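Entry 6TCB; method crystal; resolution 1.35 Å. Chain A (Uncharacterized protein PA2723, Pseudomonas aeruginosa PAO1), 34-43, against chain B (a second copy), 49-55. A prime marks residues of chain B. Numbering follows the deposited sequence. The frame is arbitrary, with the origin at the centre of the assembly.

Chain A, residues 34-43: DQAFNAYLNA
Chain B 49-55: TYLVLEG

Helix 34-43 of chain A, entered from earlier in the sequence, packs against strand 49′-52′ of chain B and the first loop residues, Leu53′ and Glu54′; Gly55′ makes no contact. The axes approach to 10.4 Å and their N-to-C directions differ by 38° (signed crossing angle -38°), so helix and strand run in the same general direction. CA of Gln35 lies 7.8 Å from CA of Val52′, and CA of Asn38 7.8 Å from CA of Leu53′; together the stretches bury 265 Å². The helix keeps phi/psi near -65/-40; strand psi is 130 to 135°, with phi -114° at Thr49′, -93° at Tyr50′ and -132 to -134° at Leu51′ and Val52′. Leu53′ then turns to -104/-95, Glu54′ to -132/3 and Gly55′ to -137/178.

Asp34 (chi1 p, 51°) is out of reach of the chain B stretch, but its OD1 accepts a hydrogen bond from Gln35 N at 2.8 Å. Gln35 points toward the strand (chi1 m, chi2 t, chi3 68°), extending its amide so that OE1 accepts a hydrogen bond from Tyr50′ OH at 2.7 Å. Tyr50′ (chi1 t, chi2 65°) meets this oxygen at its ring edge, near the ring plane. The same OE1 lies 3.8 Å from CG2 of Val52′ (chi1 t). One turn on from Gln35, the CA-to-CB bond of Asn38 (chi1 t, chi2 63°) points toward the chain B stretch, with ND2 3.1 Å from Leu53′ O and 3.6 Å from Val52′ O. Ala39 faces sideways and makes no contact. Asn42 (chi1 m, chi2 -69°) folds back along its own helix, ND2 donating to Asn38 O at 2.9 Å. Its CB lies 3.3 Å from OE2 of poorly ordered Glu54′ (chi1 m, chi2 t, chi3 -50°), whose CA-to-CB bond runs sideways although the carboxylate comes nearer. Asn42 OD1 and Glu54′ OE2, 3.4 Å apart, are both acceptors and form no hydrogen bond.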

ATOM      1  N   ASP A  34      10.206   4.347  -2.991  1.00  9.38           N
ATOM      2  CA  ASP A  34       8.887   3.943  -3.475  1.00  9.55           C
ATOM      3  C   ASP A  34       7.778   4.447  -2.555  1.00  9.28           C
ATOM      4  O   ASP A  34       6.784   5.025  -3.013  1.00  9.19           O
ATOM      5  CB  ASP A  34       8.807   2.424  -3.721  1.00  9.27           C
ATOM      6  CG  ASP A  34       9.273   1.551  -2.551  1.00 11.36           C
ATOM      7  OD1 ASP A  34       9.657   2.025  -1.455  1.00 11.46           O
ATOM      8  OD2 ASP A  34       9.260   0.306  -2.755  1.00 12.32           O
ATOM      9  N   GLN A  35       7.947   4.273  -1.248  1.00  8.59           N
ATOM     10  CA  GLN A  35       6.950   4.763  -0.302  1.00  9.35           C
ATOM     11  C   GLN A  35       7.000   6.279  -0.192  1.00  9.47           C
ATOM     12  O   GLN A  35       5.957   6.940  -0.070  1.00 10.10           O
ATOM     13  CB  GLN A  35       7.199   4.136   1.068  1.00 10.83           C
ATOM     14  CG  GLN A  35       7.093   2.624   1.071  1.00 12.15           C
ATOM     15  CD  GLN A  35       7.001   2.048   2.469  1.00 13.29           C
ATOM     16  OE1 GLN A  35       6.004   2.252   3.164  1.00 12.84           O
ATOM     17  NE2 GLN A  35       8.035   1.324   2.887  1.00 14.37           N
ATOM     18  N   ALA A  36       8.203   6.847  -0.248  1.00  8.86           N
ATOM     19  CA  ALA A  36       8.359   8.286  -0.106  1.00  9.43           C
ATOM     20  C   ALA A  36       7.701   9.031  -1.251  1.00  9.31           C
ATOM     21  O   ALA A  36       7.236  10.160  -1.063  1.00 10.09           O
ATOM     22  CB  ALA A  36       9.841   8.640  -0.029  1.00 11.13           C
ATOM     23  N   PHE A  37       7.642   8.425  -2.440  1.00  8.68           N
ATOM     24  CA  PHE A  37       6.959   9.098  -3.539  1.00  8.58           C
ATOM     25  C   PHE A  37       5.510   9.409  -3.180  1.00  8.37           C
ATOM     26  O   PHE A  37       4.965  10.416  -3.637  1.00  8.68           O
ATOM     27  CB  PHE A  37       7.055   8.287  -4.839  1.00  9.28           C
ATOM     28  CG  PHE A  37       6.511   9.012  -6.047  1.00  9.20           C
ATOM     29  CD1 PHE A  37       7.124  10.165  -6.499  1.00  9.16           C
ATOM     30  CD2 PHE A  37       5.402   8.526  -6.728  1.00 10.09           C
ATOM     31  CE1 PHE A  37       6.636  10.839  -7.600  1.00  9.11           C
ATOM     32  CE2 PHE A  37       4.904   9.193  -7.834  1.00  9.84           C
ATOM     33  CZ  PHE A  37       5.518  10.345  -8.265  1.00  9.72           C
ATOM     34  N   ASN A  38       4.864   8.567  -2.363  1.00  7.76           N
ATOM     35  CA  ASN A  38       3.499   8.892  -1.970  1.00  8.46           C
ATOM     36  C   ASN A  38       3.451  10.145  -1.103  1.00  8.96           C
ATOM     37  O   ASN A  38       2.527  10.960  -1.228  1.00  9.18           O
ATOM     38  CB  ASN A  38       2.822   7.718  -1.275  1.00  9.19           C
ATOM     39  CG  ASN A  38       1.328   7.808  -1.372  1.00  9.77           C
ATOM     40  OD1 ASN A  38       0.772   7.768  -2.467  1.00 10.62           O
ATOM     41  ND2 ASN A  38       0.664   7.945  -0.236  1.00 11.27           N
ATOM     42  N   ALA A  39       4.451  10.329  -0.240  1.00  9.44           N
ATOM     43  CA  ALA A  39       4.520  11.558   0.546  1.00 10.49           C
ATOM     44  C   ALA A  39       4.739  12.767  -0.352  1.00 10.68           C
ATOM     45  O   ALA A  39       4.202  13.850  -0.092  1.00 11.23           O
ATOM     46  CB  ALA A  39       5.632  11.450   1.593  1.00 10.80           C
ATOM     47  N   TYR A  40       5.536  12.598  -1.413  1.00 10.20           N
ATOM     48  CA  TYR A  40       5.788  13.666  -2.369  1.00  9.68           C
ATOM     49  C   TYR A  40       4.506  14.062  -3.084  1.00  9.25           C
ATOM     50  O   TYR A  40       4.175  15.247  -3.185  1.00  9.31           O
ATOM     51  CB  TYR A  40       6.838  13.200  -3.388  1.00 10.66           C
ATOM     52  CG  TYR A  40       7.349  14.299  -4.291  1.00 11.38           C
ATOM     53  CD1 TYR A  40       8.239  15.247  -3.818  1.00 11.90           C
ATOM     54  CD2 TYR A  40       6.945  14.388  -5.618  1.00 12.24           C
ATOM     55  CE1 TYR A  40       8.714  16.274  -4.638  1.00 12.80           C
ATOM     56  CE2 TYR A  40       7.404  15.401  -6.430  1.00 13.39           C
ATOM     57  CZ  TYR A  40       8.290  16.332  -5.942  1.00 14.61           C
ATOM     58  OH  TYR A  40       8.750  17.333  -6.766  1.00 18.31           O
ATOM     59  N   LEU A  41       3.773  13.072  -3.599  1.00  8.50           N
ATOM     60  CA  LEU A  41       2.500  13.359  -4.253  1.00  8.69           C
ATOM     61  C   LEU A  41       1.578  14.151  -3.331  1.00  8.93           C
ATOM     62  O   LEU A  41       1.030  15.188  -3.718  1.00  9.16           O
ATOM     63  CB  LEU A  41       1.829  12.050  -4.670  1.00  8.50           C
ATOM     64  CG  LEU A  41       2.474  11.312  -5.844  1.00  8.61           C
ATOM     65  CD1 LEU A  41       1.850   9.943  -5.967  1.00  8.95           C
ATOM     66  CD2 LEU A  41       2.370  12.088  -7.156  1.00 10.06           C
ATOM     67  N   ASN A  42       1.419  13.691  -2.090  1.00  9.70           N
ATOM     68  CA  ASN A  42       0.510  14.366  -1.167  1.00 10.68           C
ATOM     69  C   ASN A  42       0.998  15.767  -0.828  1.00 12.28           C
ATOM     70  O   ASN A  42       0.199  16.705  -0.765  1.00 13.71           O
ATOM     71  CB  ASN A  42       0.297  13.510   0.086  1.00 11.03           C
ATOM     72  CG  ASN A  42      -0.671  12.362  -0.157  1.00 12.33           C
ATOM     73  OD1 ASN A  42      -1.869  12.575  -0.346  1.00 14.19           O
ATOM     74  ND2 ASN A  42      -0.162  11.148  -0.168  1.00 12.68           N
ATOM     75  N   ALA A  43       2.303  15.939  -0.635  1.00 11.42           N
ATOM     76  CA  ALA A  43       2.818  17.268  -0.326  1.00 13.13           C
ATOM     77  C   ALA A  43       2.605  18.241  -1.474  1.00 15.33           C
ATOM     78  O   ALA A  43       2.390  19.438  -1.237  1.00 17.32           O
ATOM     79  CB  ALA A  43       4.308  17.176   0.002  1.00 13.44           C
TER
ATOM     80  N   THR B  49      -2.452  -7.088   1.087  1.00  8.36           N
ATOM     81  CA  THR B  49      -2.181  -5.829   0.410  1.00  8.79           C
ATOM     82  C   THR B  49      -1.614  -4.857   1.431  1.00  8.82           C
ATOM     83  O   THR B  49      -2.152  -4.728   2.534  1.00  9.35           O
ATOM     84  CB  THR B  49      -3.479  -5.245  -0.158  1.00  9.41           C
ATOM     85  OG1 THR B  49      -3.972  -6.098  -1.191  1.00  9.83           O
ATOM     86  CG2 THR B  49      -3.255  -3.847  -0.725  1.00  9.42           C
ATOM     87  N   TYR B  50      -0.543  -4.164   1.069  1.00  9.09           N
ATOM     88  CA  TYR B  50       0.043  -3.128   1.910  1.00  8.99           C
ATOM     89  C   TYR B  50      -0.540  -1.785   1.519  1.00  8.85           C
ATOM     90  O   TYR B  50      -0.619  -1.461   0.339  1.00  9.01           O
ATOM     91  CB  TYR B  50       1.543  -3.100   1.639  1.00  8.60           C
ATOM     92  CG  TYR B  50       2.398  -2.175   2.440  1.00  9.40           C
ATOM     93  CD1 TYR B  50       2.546  -2.336   3.803  1.00 10.12           C
ATOM     94  CD2 TYR B  50       3.120  -1.167   1.812  1.00 10.12           C
ATOM     95  CE1 TYR B  50       3.373  -1.495   4.529  1.00 10.27           C
ATOM     96  CE2 TYR B  50       3.950  -0.341   2.524  1.00 10.16           C
ATOM     97  CZ  TYR B  50       4.061  -0.501   3.882  1.00 10.17           C
ATOM     98  OH  TYR B  50       4.877   0.316   4.610  1.00 11.50           O
ATOM     99  N   LEU B  51      -0.933  -0.992   2.514  1.00  9.27           N
ATOM    100  CA  LEU B  51      -1.541   0.312   2.260  1.00  9.31           C
ATOM    101  C   LEU B  51      -0.887   1.379   3.126  1.00  9.28           C
ATOM    102  O   LEU B  51      -0.659   1.162   4.324  1.00 10.98           O
ATOM    103  CB  LEU B  51      -3.054   0.273   2.527  1.00 10.57           C
ATOM    104  CG  LEU B  51      -3.848   1.573   2.365  1.00 11.02           C
ATOM    105  CD1 LEU B  51      -5.301   1.192   2.071  1.00 12.16           C
ATOM    106  CD2 LEU B  51      -3.814   2.517   3.558  1.00 11.72           C
ATOM    107  N   VAL B  52      -0.572   2.517   2.509  1.00  9.63           N
ATOM    108  CA  VAL B  52       0.008   3.666   3.194  1.00 10.66           C
ATOM    109  C   VAL B  52      -0.718   4.925   2.744  1.00 12.09           C
ATOM    110  O   VAL B  52      -0.820   5.195   1.542  1.00 11.22           O
ATOM    111  CB  VAL B  52       1.510   3.809   2.892  1.00 14.16           C
ATOM    112  CG1 VAL B  52       2.059   5.011   3.629  1.00 18.15           C
ATOM    113  CG2 VAL B  52       2.257   2.561   3.293  1.00 14.34           C
ATOM    114  N   LEU B  53      -1.147   5.743   3.704  1.00 16.00           N
ATOM    115  CA  LEU B  53      -1.853   6.990   3.402  1.00 20.58           C
ATOM    116  C   LEU B  53      -0.909   8.175   3.603  1.00 34.02           C
ATOM    117  O   LEU B  53      -0.149   8.503   2.687  1.00 36.93           O
ATOM    118  CB  LEU B  53      -3.161   7.070   4.195  1.00 20.19           C
ATOM    119  CG  LEU B  53      -4.154   8.213   3.951  1.00 26.06           C
ATOM    120  CD1 LEU B  53      -4.658   8.282   2.514  1.00 28.71           C
ATOM    121  CD2 LEU B  53      -5.349   8.100   4.909  1.00 28.50           C
ATOM    122  N   GLU B  54      -0.917   8.826   4.768  1.00 48.32           N
ATOM    123  CA  GLU B  54      -0.083  10.013   4.937  1.00 63.41           C
ATOM    124  C   GLU B  54       0.752  10.057   6.213  1.00 68.24           C
ATOM    125  O   GLU B  54       1.440  11.058   6.440  1.00 71.95           O
ATOM    126  CB  GLU B  54      -0.928  11.296   4.839  1.00 71.82           C
ATOM    127  CG  GLU B  54      -1.159  11.789   3.418  1.00 77.49           C
ATOM    128  CD  GLU B  54      -2.046  13.018   3.369  1.00 82.81           C
ATOM    129  OE1 GLU B  54      -3.124  12.996   3.998  1.00 84.40           O
ATOM    130  OE2 GLU B  54      -1.660  14.010   2.714  1.00 84.94           O
ATOM    131  N   GLY B  55       0.725   9.011   7.041  1.00 66.58           N
ATOM    132  CA  GLY B  55       1.561   8.950   8.223  1.00 63.81           C
ATOM    133  C   GLY B  55       2.169   7.570   8.366  1.00 55.21           C
ATOM    134  O   GLY B  55       1.913   6.680   7.552  1.00 58.22           O
TER